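Local coordinates for aluminum resistance protein (Clostridium novyi, PDB 3I16) that is probably a pyridoxal-5'-phosphate-dependent carbon-sulfur lyase of the methionine gamma-lyase family, involved in aluminum resistance, at residues I40-V48 against E223-T231; L242-P252 against V286-A297. One frame throughout, in Å; residues are numbered along the deposited sequence. Where two conformers were deposited one is given.

Interaction 1 (I40-V48 against E223-T231); sequences IREFNQLKV and EFMDTKEPT. With EDO (1,2-ethanediol), chain L.
The backbones of Ile40 and Thr227 come within 5.8 Å, CA to CA, where helix 17-54 passes the loop that follows strand 214-218. Asn44 and Lys47, one helical turn apart, grip backbone carbonyls of this loop. Asn44 ND2 donates to Asp226 O at 2.9 Å. The bond is fairly straight, 160° at the hydrogen, and Asp226 O lies in the amide plane of Asn44. Seen from the acceptor, the donor stands above the carbonyl plane. Lys47 NZ donates to Thr227 O at 2.9 Å, also from above the carbonyl plane. The lysine chain is extended as far as CD and then bends (chi3 70°), which turns the ammonium group toward the loop. A water joins Asn44 ND2 to Phe224 O.

The loop links strands 214-218 and 237-241 of the seven-stranded mixed sheet, as in the large domain of fold-type I pyridoxal-phosphate enzymes, and so the contact ties helix 17-54 to that sheet. Asp226 OD2 accepts from Lys228 N and closes an Asx turn. Glu229 OE2 accepts from the backbone N of Phe224 at 2.8 Å, while Glu229 OE1 forms a salt bridge with Arg184.

Apolar groups flank the polar centre. Val48 CG2 meets Phe224 CE1 at 3.7 Å, and Asn44 CG sits at the edge of the same ring. Thr227 CB approaches Phe43 CD2 obliquely at 3.6 Å. Ile40 CG2 rests on Asp226 C at 3.7 Å. On other sides of the helix, Arg41 forms a salt bridge with Asp412 and Glu42 with Lys415, both of the second subunit.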
loop_
_atom_site.group_PDB
_atom_site.type_symbol
_atom_site.label_atom_id
_atom_site.label_comp_id
_atom_site.label_asym_id
_atom_site.label_seq_id
_atom_site.Cartn_x
_atom_site.Cartn_y
_atom_site.Cartn_z
ATOM N N ILE B 40 -18.703 -27.160 14.204
ATOM C CA ILE B 40 -17.814 -26.229 14.917
ATOM C C ILE B 40 -17.606 -24.939 14.094
ATOM O O ILE B 40 -17.687 -23.845 14.627
ATOM C CB ILE B 40 -16.466 -26.904 15.254
ATOM C CG1 ILE B 40 -16.656 -28.025 16.280
ATOM C CG2 ILE B 40 -15.453 -25.916 15.802
ATOM C CD1 ILE B 40 -15.456 -28.972 16.359
ATOM N N ARG B 41 -17.370 -25.082 12.792
ATOM C CA ARG B 41 -17.085 -23.943 11.898
ATOM C C ARG B 41 -18.246 -22.969 11.849
ATOM O O ARG B 41 -18.059 -21.741 11.879
ATOM C CB ARG B 41 -16.752 -24.473 10.501
ATOM C CG ARG B 41 -16.445 -23.408 9.450
ATOM C CD ARG B 41 -16.318 -24.044 8.103
ATOM N NE ARG B 41 -17.563 -24.690 7.681
ATOM C CZ ARG B 41 -17.687 -25.495 6.633
ATOM N NH1 ARG B 41 -16.643 -25.796 5.857
ATOM N NH2 ARG B 41 -18.868 -26.029 6.360
ATOM N N GLU B 42 -19.445 -23.522 11.803
ATOM C CA GLU B 42 -20.662 -22.745 11.802
ATOM C C GLU B 42 -20.740 -21.852 13.052
ATOM O O GLU B 42 -21.006 -20.650 12.959
ATOM C CB GLU B 42 -21.838 -23.714 11.790
ATOM C CG GLU B 42 -23.174 -23.079 11.750
ATOM C CD GLU B 42 -24.251 -24.126 11.653
ATOM O OE1 GLU B 42 -24.444 -24.870 12.645
ATOM O OE2 GLU B 42 -24.892 -24.195 10.582
ATOM N N PHE B 43 -20.547 -22.455 14.227
ATOM C CA PHE B 43 -20.561 -21.680 15.478
ATOM C C PHE B 43 -19.495 -20.580 15.453
ATOM O O PHE B 43 -19.761 -19.415 15.825
ATOM C CB PHE B 43 -20.282 -22.557 16.685
ATOM C CG PHE B 43 -20.277 -21.789 17.973
ATOM C CD1 PHE B 43 -21.452 -21.586 18.678
ATOM C CD2 PHE B 43 -19.118 -21.238 18.447
ATOM C CE1 PHE B 43 -21.457 -20.885 19.832
ATOM C CE2 PHE B 43 -19.123 -20.505 19.613
ATOM C CZ PHE B 43 -20.293 -20.342 20.308
ATOM N N ASN B 44 -18.288 -20.967 15.034
ATOM C CA ASN B 44 -17.171 -20.032 15.008
ATOM C C ASN B 44 -17.385 -18.908 14.008
ATOM O O ASN B 44 -16.954 -17.807 14.242
ATOM C CB ASN B 44 -15.823 -20.749 14.774
ATOM C CG ASN B 44 -15.325 -21.530 16.016
ATOM O OD1 ASN B 44 -15.705 -21.226 17.150
ATOM N ND2 ASN B 44 -14.468 -22.528 15.797
ATOM N N GLN B 45 -18.078 -19.167 12.912
ATOM C CA GLN B 45 -18.330 -18.130 11.950
ATOM C C GLN B 45 -19.270 -17.113 12.603
ATOM O O GLN B 45 -19.102 -15.904 12.448
ATOM C CB GLN B 45 -18.974 -18.698 10.670
ATOM C CG GLN B 45 -19.225 -17.628 9.591
ATOM C CD GLN B 45 -17.953 -17.155 8.938
ATOM O OE1 GLN B 45 -17.435 -17.820 8.050
ATOM N NE2 GLN B 45 -17.463 -15.987 9.337
ATOM N N LEU B 46 -20.280 -17.610 13.308
ATOM C CA LEU B 46 -21.251 -16.744 13.975
ATOM C C LEU B 46 -20.591 -15.934 15.103
ATOM O O LEU B 46 -20.870 -14.748 15.263
ATOM C CB LEU B 46 -22.412 -17.584 14.498
ATOM C CG LEU B 46 -23.516 -16.895 15.269
ATOM C CD1 LEU B 46 -24.158 -15.743 14.465
ATOM C CD2 LEU B 46 -24.522 -17.946 15.653
ATOM N N LYS B 47 -19.692 -16.576 15.841
ATOM C CA LYS B 47 -18.922 -15.920 16.907
ATOM C C LYS B 47 -18.150 -14.711 16.360
ATOM O O LYS B 47 -18.189 -13.604 16.934
ATOM C CB LYS B 47 -17.954 -16.930 17.548
ATOM C CG LYS B 47 -17.024 -16.353 18.613
ATOM C CD LYS B 47 -16.324 -17.430 19.447
ATOM C CE LYS B 47 -15.283 -18.231 18.706
ATOM N NZ LYS B 47 -14.708 -19.261 19.599
ATOM N N VAL B 48 -17.467 -14.910 15.242
ATOM C CA VAL B 48 -16.698 -13.819 14.626
ATOM C C VAL B 48 -17.606 -12.726 14.047
ATOM O O VAL B 48 -17.333 -11.534 14.233
ATOM C CB VAL B 48 -15.692 -14.341 13.567
ATOM C CG1 VAL B 48 -15.007 -13.185 12.861
ATOM C CG2 VAL B 48 -14.646 -15.288 14.218
ATOM N N GLU B 223 -6.316 -21.830 16.749
ATOM C CA GLU B 223 -7.447 -20.922 16.611
ATOM C C GLU B 223 -8.547 -21.549 15.766
ATOM O O GLU B 223 -8.284 -22.133 14.711
ATOM C CB GLU B 223 -7.039 -19.574 16.003
ATOM C CG GLU B 223 -5.929 -18.843 16.731
ATOM C CD GLU B 223 -4.523 -19.187 16.279
ATOM O OE1 GLU B 223 -4.336 -20.119 15.462
ATOM O OE2 GLU B 223 -3.588 -18.543 16.795
ATOM N N PHE B 224 -9.769 -21.479 16.282
ATOM C CA PHE B 224 -10.967 -22.019 15.628
ATOM C C PHE B 224 -11.037 -23.562 15.438
ATOM O O PHE B 224 -11.869 -24.065 14.684
ATOM C CB PHE B 224 -11.240 -21.258 14.337
ATOM C CG PHE B 224 -11.277 -19.756 14.539
ATOM C CD1 PHE B 224 -12.223 -19.188 15.362
ATOM C CD2 PHE B 224 -10.351 -18.939 13.934
ATOM C CE1 PHE B 224 -12.252 -17.817 15.568
ATOM C CE2 PHE B 224 -10.367 -17.566 14.143
ATOM C CZ PHE B 224 -11.322 -17.006 14.956
HETATM N N MSE B 225 -10.225 -24.304 16.183
HETATM C CA MSE B 225 -10.297 -25.766 16.157
HETATM C C MSE B 225 -11.485 -26.260 16.977
HETATM O O MSE B 225 -11.985 -27.378 16.760
HETATM C CB MSE B 225 -9.021 -26.389 16.708
HETATM C CG MSE B 225 -7.774 -26.147 15.905
HETATM SE SE MSE B 225 -7.766 -26.974 14.144
HETATM C CE MSE B 225 -8.637 -25.567 13.162
ATOM N N ASP B 226 -11.917 -25.441 17.931
ATOM C CA ASP B 226 -13.012 -25.794 18.805
ATOM C C ASP B 226 -13.859 -24.541 18.898
ATOM O O ASP B 226 -13.477 -23.495 18.374
ATOM C CB ASP B 226 -12.460 -26.222 20.183
ATOM C CG ASP B 226 -13.509 -26.850 21.079
ATOM O OD1 ASP B 226 -14.094 -27.871 20.697
ATOM O OD2 ASP B 226 -13.767 -26.304 22.158
ATOM N N THR B 227 -15.023 -24.652 19.528
ATOM C CA THR B 227 -15.903 -23.519 19.717
ATOM C C THR B 227 -15.389 -22.649 20.869
ATOM O O THR B 227 -15.809 -21.493 21.000
ATOM C CB THR B 227 -17.351 -23.943 20.005
ATOM O OG1 THR B 227 -17.365 -24.782 21.156
ATOM C CG2 THR B 227 -17.928 -24.712 18.832
ATOM N N LYS B 228 -14.514 -23.211 21.701
ATOM C CA LYS B 228 -13.857 -22.470 22.776
ATOM C C LYS B 228 -12.375 -22.239 22.475
ATOM O O LYS B 228 -11.751 -22.977 21.708
ATOM C CB LYS B 228 -13.951 -23.237 24.103
ATOM C CG LYS B 228 -15.346 -23.351 24.675
ATOM C CD LYS B 228 -15.310 -23.866 26.109
ATOM C CE LYS B 228 -16.677 -23.783 26.752
ATOM N NZ LYS B 228 -17.664 -24.549 25.971
ATOM N N GLU B 229 -11.821 -21.215 23.105
ATOM C CA GLU B 229 -10.389 -20.914 23.032
ATOM C C GLU B 229 -9.857 -21.007 24.479
ATOM O O GLU B 229 -10.641 -21.136 25.432
ATOM C CB GLU B 229 -10.167 -19.547 22.410
ATOM C CG GLU B 229 -10.564 -19.473 20.917
ATOM C CD GLU B 229 -9.688 -20.318 19.995
ATOM O OE1 GLU B 229 -8.499 -20.511 20.306
ATOM O OE2 GLU B 229 -10.186 -20.762 18.926
ATOM N N PRO B 230 -8.528 -20.954 24.656
ATOM C CA PRO B 230 -8.018 -21.109 26.022
ATOM C C PRO B 230 -8.500 -20.027 26.977
ATOM O O PRO B 230 -8.581 -20.274 28.177
ATOM C CB PRO B 230 -6.505 -21.043 25.846
ATOM C CG PRO B 230 -6.276 -21.514 24.458
ATOM C CD PRO B 230 -7.444 -20.973 23.663
ATOM N N THR B 231 -8.836 -18.856 26.450
ATOM C CA THR B 231 -9.335 -17.754 27.260
ATOM C C THR B 231 -10.755 -18.036 27.798
ATOM O O THR B 231 -11.204 -17.368 28.719
ATOM C CB THR B 231 -9.310 -16.439 26.445
ATOM O OG1 THR B 231 -9.884 -16.688 25.155
ATOM C CG2 THR B 231 -7.863 -15.949 26.247
HETATM C C1 EDO L . -13.965 -28.580 1.577
HETATM O O1 EDO L . -13.427 -27.461 0.860
HETATM C C2 EDO L . -15.238 -28.200 2.320
HETATM O O2 EDO L . -14.986 -27.405 3.494
HETATM O O HOH W 1 -13.804 -23.060 12.832
HETATM O O HOH W 2 -12.963 -20.684 18.431
#

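Interaction 2 (L242-P252 against V286-A297); sequences LIKNIGGGIAP and VVRSMYQGLFLA. With EDO (1,2-ethanediol), chain M; EDO (1,2-ethanediol), chain H.
Ile250 lies against the helix at Gly293, its CG1 3.5 Å from Gly293 CA. CG1 stands between the backbone N and the carbonyl carbon (chi1 67°), and the extended chain carries CD1 on to Gln292 CB and Leu296 CD1. Gly248 and Gly293 let the backbones close up, since a CB on either would run into the other segment. Gly247 O is 3.2 Å from Gly293 CA, and Gly248 CA is 3.4 Å from Gly293 O; both are CA-H...O contacts. Ala297 CB packs against Asn245 O. In the conformer given for Met290, a selenomethionine here, Leu242 CD1 lies 3.6 Å from Met290 SE, the side chains crossing at about a right angle. Those of Ile246 and Leu294 lie side by side and point the same way. Pro252 CG meets Val286 CB at 3.9 Å.

The loop joins the neighbouring antiparallel strands 237-241 and 255-259 of the large sheet and carries Lys244 of the pyridoxal-5'-phosphate pocket. A water donates to both Ile246 O and Met290 O.

Gly247 O accepts from Ile250 N and Ala251 N, which fixes the turn behind Ile250. At the helix start, Ser289 OG donates to Val286 O at 2.7 Å. Gln292 NE2 bonds Gly249 O of the second subunit, and the reciprocal bond is also made.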
loop_
_atom_site.group_PDB
_atom_site.type_symbol
_atom_site.label_atom_id
_atom_site.label_comp_id
_atom_site.label_asym_id
_atom_site.label_seq_id
_atom_site.Cartn_x
_atom_site.Cartn_y
_atom_site.Cartn_z
ATOM N N LEU B 242 -0.350 -13.928 13.077
ATOM C CA LEU B 242 -1.385 -13.623 12.097
ATOM C C LEU B 242 -1.130 -14.283 10.724
ATOM O O LEU B 242 -1.931 -14.112 9.821
ATOM C CB LEU B 242 -1.590 -12.095 11.927
ATOM C CG LEU B 242 -2.217 -11.252 13.053
ATOM C CD1 LEU B 242 -2.788 -9.977 12.427
ATOM C CD2 LEU B 242 -3.329 -11.941 13.831
ATOM N N ILE B 243 -0.007 -14.973 10.540
ATOM C CA ILE B 243 0.205 -15.714 9.304
ATOM C C ILE B 243 -0.078 -17.218 9.482
ATOM O O ILE B 243 0.304 -18.016 8.632
ATOM C CB ILE B 243 1.544 -15.396 8.583
ATOM C CG1 ILE B 243 2.759 -15.927 9.318
ATOM C CG2 ILE B 243 1.650 -13.863 8.316
ATOM C CD1 ILE B 243 4.078 -15.658 8.534
ATOM N N LYS B 244 -0.699 -17.586 10.617
ATOM C CA LYS B 244 -1.185 -18.942 10.833
ATOM C C LYS B 244 -2.710 -18.808 10.739
ATOM O O LYS B 244 -3.184 -17.941 10.043
ATOM C CB LYS B 244 -0.726 -19.539 12.160
ATOM C CG LYS B 244 0.771 -19.629 12.314
ATOM C CD LYS B 244 1.131 -20.354 13.591
ATOM C CE LYS B 244 2.630 -20.314 13.835
ATOM N NZ LYS B 244 3.389 -20.786 12.646
ATOM N N ASN B 245 -3.467 -19.657 11.431
ATOM C CA ASN B 245 -4.941 -19.693 11.323
ATOM C C ASN B 245 -5.711 -18.365 11.304
ATOM O O ASN B 245 -6.484 -18.102 10.387
ATOM C CB ASN B 245 -5.555 -20.523 12.467
ATOM C CG ASN B 245 -4.956 -21.920 12.611
ATOM O OD1 ASN B 245 -3.837 -22.170 12.191
ATOM N ND2 ASN B 245 -5.701 -22.822 13.265
ATOM N N ILE B 246 -5.515 -17.542 12.330
ATOM C CA ILE B 246 -6.365 -16.352 12.547
ATOM C C ILE B 246 -6.248 -15.243 11.526
ATOM O O ILE B 246 -7.096 -14.339 11.474
ATOM C CB ILE B 246 -6.219 -15.828 14.008
ATOM C CG1 ILE B 246 -7.431 -14.983 14.417
ATOM C CG2 ILE B 246 -4.897 -15.079 14.204
ATOM C CD1 ILE B 246 -7.703 -14.970 15.910
ATOM N N GLY B 247 -5.191 -15.275 10.731
ATOM C CA GLY B 247 -5.044 -14.326 9.621
ATOM C C GLY B 247 -5.844 -14.743 8.382
ATOM O O GLY B 247 -5.878 -13.998 7.399
ATOM N N GLY B 248 -6.409 -15.951 8.402
ATOM C CA GLY B 248 -7.290 -16.455 7.328
ATOM C C GLY B 248 -6.659 -16.492 5.958
ATOM O O GLY B 248 -7.347 -16.335 4.944
ATOM N N GLY B 249 -5.333 -16.633 5.942
ATOM C CA GLY B 249 -4.566 -16.681 4.716
ATOM C C GLY B 249 -4.350 -15.329 4.047
ATOM O O GLY B 249 -3.753 -15.277 3.004
ATOM N N ILE B 250 -4.824 -14.232 4.633
ATOM C CA ILE B 250 -4.661 -12.921 3.985
ATOM C C ILE B 250 -3.963 -11.817 4.812
ATOM O O ILE B 250 -3.421 -10.886 4.243
ATOM C CB ILE B 250 -5.981 -12.433 3.350
ATOM C CG1 ILE B 250 -7.027 -12.114 4.391
ATOM C CG2 ILE B 250 -6.551 -13.512 2.369
ATOM C CD1 ILE B 250 -8.321 -11.653 3.772
ATOM N N ALA B 251 -3.950 -11.920 6.131
ATOM C CA ALA B 251 -3.163 -10.985 6.945
ATOM C C ALA B 251 -1.707 -11.117 6.435
ATOM O O ALA B 251 -1.204 -12.225 6.284
ATOM C CB ALA B 251 -3.258 -11.359 8.433
ATOM N N PRO B 252 -1.054 -10.010 6.116
ATOM C CA PRO B 252 0.286 -10.115 5.543
ATOM C C PRO B 252 1.446 -10.343 6.533
ATOM O O PRO B 252 2.516 -10.779 6.098
ATOM C CB PRO B 252 0.443 -8.785 4.811
ATOM C CG PRO B 252 -0.375 -7.846 5.568
ATOM C CD PRO B 252 -1.568 -8.635 6.024
ATOM N N VAL B 286 -2.669 -1.956 6.111
ATOM C CA VAL B 286 -3.015 -3.383 6.048
ATOM C C VAL B 286 -4.130 -3.824 7.007
ATOM O O VAL B 286 -4.447 -5.009 7.091
ATOM C CB VAL B 286 -1.761 -4.260 6.257
ATOM C CG1 VAL B 286 -0.724 -3.946 5.164
ATOM C CG2 VAL B 286 -1.205 -4.086 7.667
ATOM N N VAL B 287 -4.751 -2.869 7.691
ATOM C CA VAL B 287 -5.780 -3.190 8.670
ATOM C C VAL B 287 -6.989 -3.861 8.022
ATOM O O VAL B 287 -7.541 -4.830 8.583
ATOM C CB VAL B 287 -6.199 -1.957 9.508
ATOM C CG1 VAL B 287 -7.121 -1.062 8.721
ATOM C CG2 VAL B 287 -6.872 -2.410 10.787
ATOM N N ARG B 288 -7.381 -3.432 6.827
ATOM C CA ARG B 288 -8.536 -4.091 6.206
ATOM C C ARG B 288 -8.295 -5.600 6.006
ATOM O O ARG B 288 -9.193 -6.398 6.220
ATOM C CB ARG B 288 -8.948 -3.452 4.890
ATOM C CG ARG B 288 -10.247 -4.022 4.354
ATOM C CD ARG B 288 -10.685 -3.407 3.041
ATOM N NE ARG B 288 -9.827 -3.846 1.945
ATOM C CZ ARG B 288 -9.067 -3.069 1.167
ATOM N NH1 ARG B 288 -9.068 -1.737 1.263
ATOM N NH2 ARG B 288 -8.329 -3.648 0.223
ATOM N N SER B 289 -7.094 -5.981 5.598
ATOM C CA SER B 289 -6.782 -7.392 5.364
ATOM C C SER B 289 -6.769 -8.174 6.673
ATOM O O SER B 289 -6.997 -9.406 6.681
ATOM C CB SER B 289 -5.439 -7.540 4.625
ATOM O OG SER B 289 -4.366 -7.157 5.469
HETATM N N MSE B 290 -6.482 -7.488 7.782
HETATM C CA MSE B 290 -6.502 -8.158 9.090
HETATM C C MSE B 290 -7.925 -8.434 9.539
HETATM O O MSE B 290 -8.208 -9.521 10.065
HETATM C CB MSE B 290 -5.741 -7.379 10.141
HETATM C CG MSE B 290 -4.258 -7.595 10.036
HETATM SE SE MSE B 290 -3.364 -6.583 11.381
HETATM C CE MSE B 290 -3.150 -4.900 10.413
ATOM N N TYR B 291 -8.819 -7.474 9.324
ATOM C CA TYR B 291 -10.243 -7.673 9.627
ATOM C C TYR B 291 -10.801 -8.787 8.722
ATOM O O TYR B 291 -11.451 -9.759 9.183
ATOM C CB TYR B 291 -11.075 -6.416 9.341
ATOM C CG TYR B 291 -11.075 -5.313 10.393
ATOM C CD1 TYR B 291 -11.842 -5.437 11.546
ATOM C CD2 TYR B 291 -10.383 -4.118 10.202
ATOM C CE1 TYR B 291 -11.887 -4.434 12.495
ATOM C CE2 TYR B 291 -10.409 -3.105 11.165
ATOM C CZ TYR B 291 -11.175 -3.276 12.311
ATOM O OH TYR B 291 -11.257 -2.288 13.284
ATOM N N GLN B 292 -10.549 -8.646 7.424
ATOM C CA GLN B 292 -11.083 -9.614 6.472
ATOM C C GLN B 292 -10.566 -11.038 6.729
ATOM O O GLN B 292 -11.322 -12.007 6.626
ATOM C CB GLN B 292 -10.835 -9.185 5.030
ATOM C CG GLN B 292 -11.742 -9.947 4.069
ATOM C CD GLN B 292 -11.668 -9.496 2.644
ATOM O OE1 GLN B 292 -10.892 -8.609 2.289
ATOM N NE2 GLN B 292 -12.503 -10.110 1.796
ATOM N N GLY B 293 -9.287 -11.141 7.096
ATOM C CA GLY B 293 -8.665 -12.411 7.429
ATOM C C GLY B 293 -9.293 -13.072 8.641
ATOM O O GLY B 293 -9.542 -14.275 8.637
ATOM N N LEU B 294 -9.566 -12.297 9.686
ATOM C CA LEU B 294 -10.238 -12.855 10.878
ATOM C C LEU B 294 -11.601 -13.426 10.504
ATOM O O LEU B 294 -12.014 -14.499 10.987
ATOM C CB LEU B 294 -10.443 -11.773 11.951
ATOM C CG LEU B 294 -11.288 -12.141 13.179
ATOM C CD1 LEU B 294 -10.658 -13.305 13.916
ATOM C CD2 LEU B 294 -11.455 -10.933 14.084
ATOM N N PHE B 295 -12.302 -12.713 9.641
ATOM C CA PHE B 295 -13.645 -13.124 9.231
ATOM C C PHE B 295 -13.628 -14.432 8.455
ATOM O O PHE B 295 -14.559 -15.236 8.568
ATOM C CB PHE B 295 -14.313 -12.016 8.416
ATOM C CG PHE B 295 -15.758 -12.257 8.179
ATOM C CD1 PHE B 295 -16.677 -12.024 9.192
ATOM C CD2 PHE B 295 -16.208 -12.742 6.957
ATOM C CE1 PHE B 295 -18.012 -12.266 8.999
ATOM C CE2 PHE B 295 -17.563 -12.966 6.751
ATOM C CZ PHE B 295 -18.461 -12.733 7.779
ATOM N N LEU B 296 -12.582 -14.638 7.663
ATOM C CA LEU B 296 -12.400 -15.891 6.899
ATOM C C LEU B 296 -11.771 -16.999 7.711
ATOM O O LEU B 296 -11.838 -18.157 7.305
ATOM C CB LEU B 296 -11.502 -15.663 5.683
ATOM C CG LEU B 296 -12.120 -14.829 4.552
ATOM C CD1 LEU B 296 -11.055 -14.362 3.625
ATOM C CD2 LEU B 296 -13.202 -15.626 3.817
ATOM N N ALA B 297 -11.194 -16.666 8.868
ATOM C CA ALA B 297 -10.400 -17.651 9.625
ATOM C C ALA B 297 -11.146 -18.915 10.072
ATOM O O ALA B 297 -10.585 -19.998 10.005
ATOM C CB ALA B 297 -9.661 -16.982 10.829
HETATM C C1 EDO M . -7.957 -7.787 0.370
HETATM O O1 EDO M . -8.228 -6.616 -0.428
HETATM C C2 EDO M . -7.915 -7.477 1.862
HETATM O O2 EDO M . -9.113 -6.808 2.270
HETATM C C1 EDO H . -3.637 -9.963 -0.449
HETATM O O1 EDO H . -2.716 -11.036 -0.711
HETATM C C2 EDO H . -4.050 -9.924 1.005
HETATM O O2 EDO H . -2.913 -9.645 1.820
HETATM O O HOH W 3 -6.804 -11.480 11.544
#

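Overall arrangement
Interaction 2 is buried, whereas interaction 1 is only partly so. Each sets a helix against a loop that follows a strand of the large mixed sheet, and the two loops flank strand 237-241. Their chemistry differs. Interaction 1 relies on side-chain donors to loop carbonyls, interaction 2 on close backbone approach at glycines and apolar contacts; each also has a bridging water. Their centres are 15 Å apart, and they touch. Phe224 CE2 packs on Ala297 CB, Glu223 O probably accepts from Asn245 ND2, and Gln45 NE2 probably donates to Phe295 O. Both reach the second subunit, but interaction 2 holds Lys244 of the cofactor pocket and interaction 1 lies away from the annotated sites.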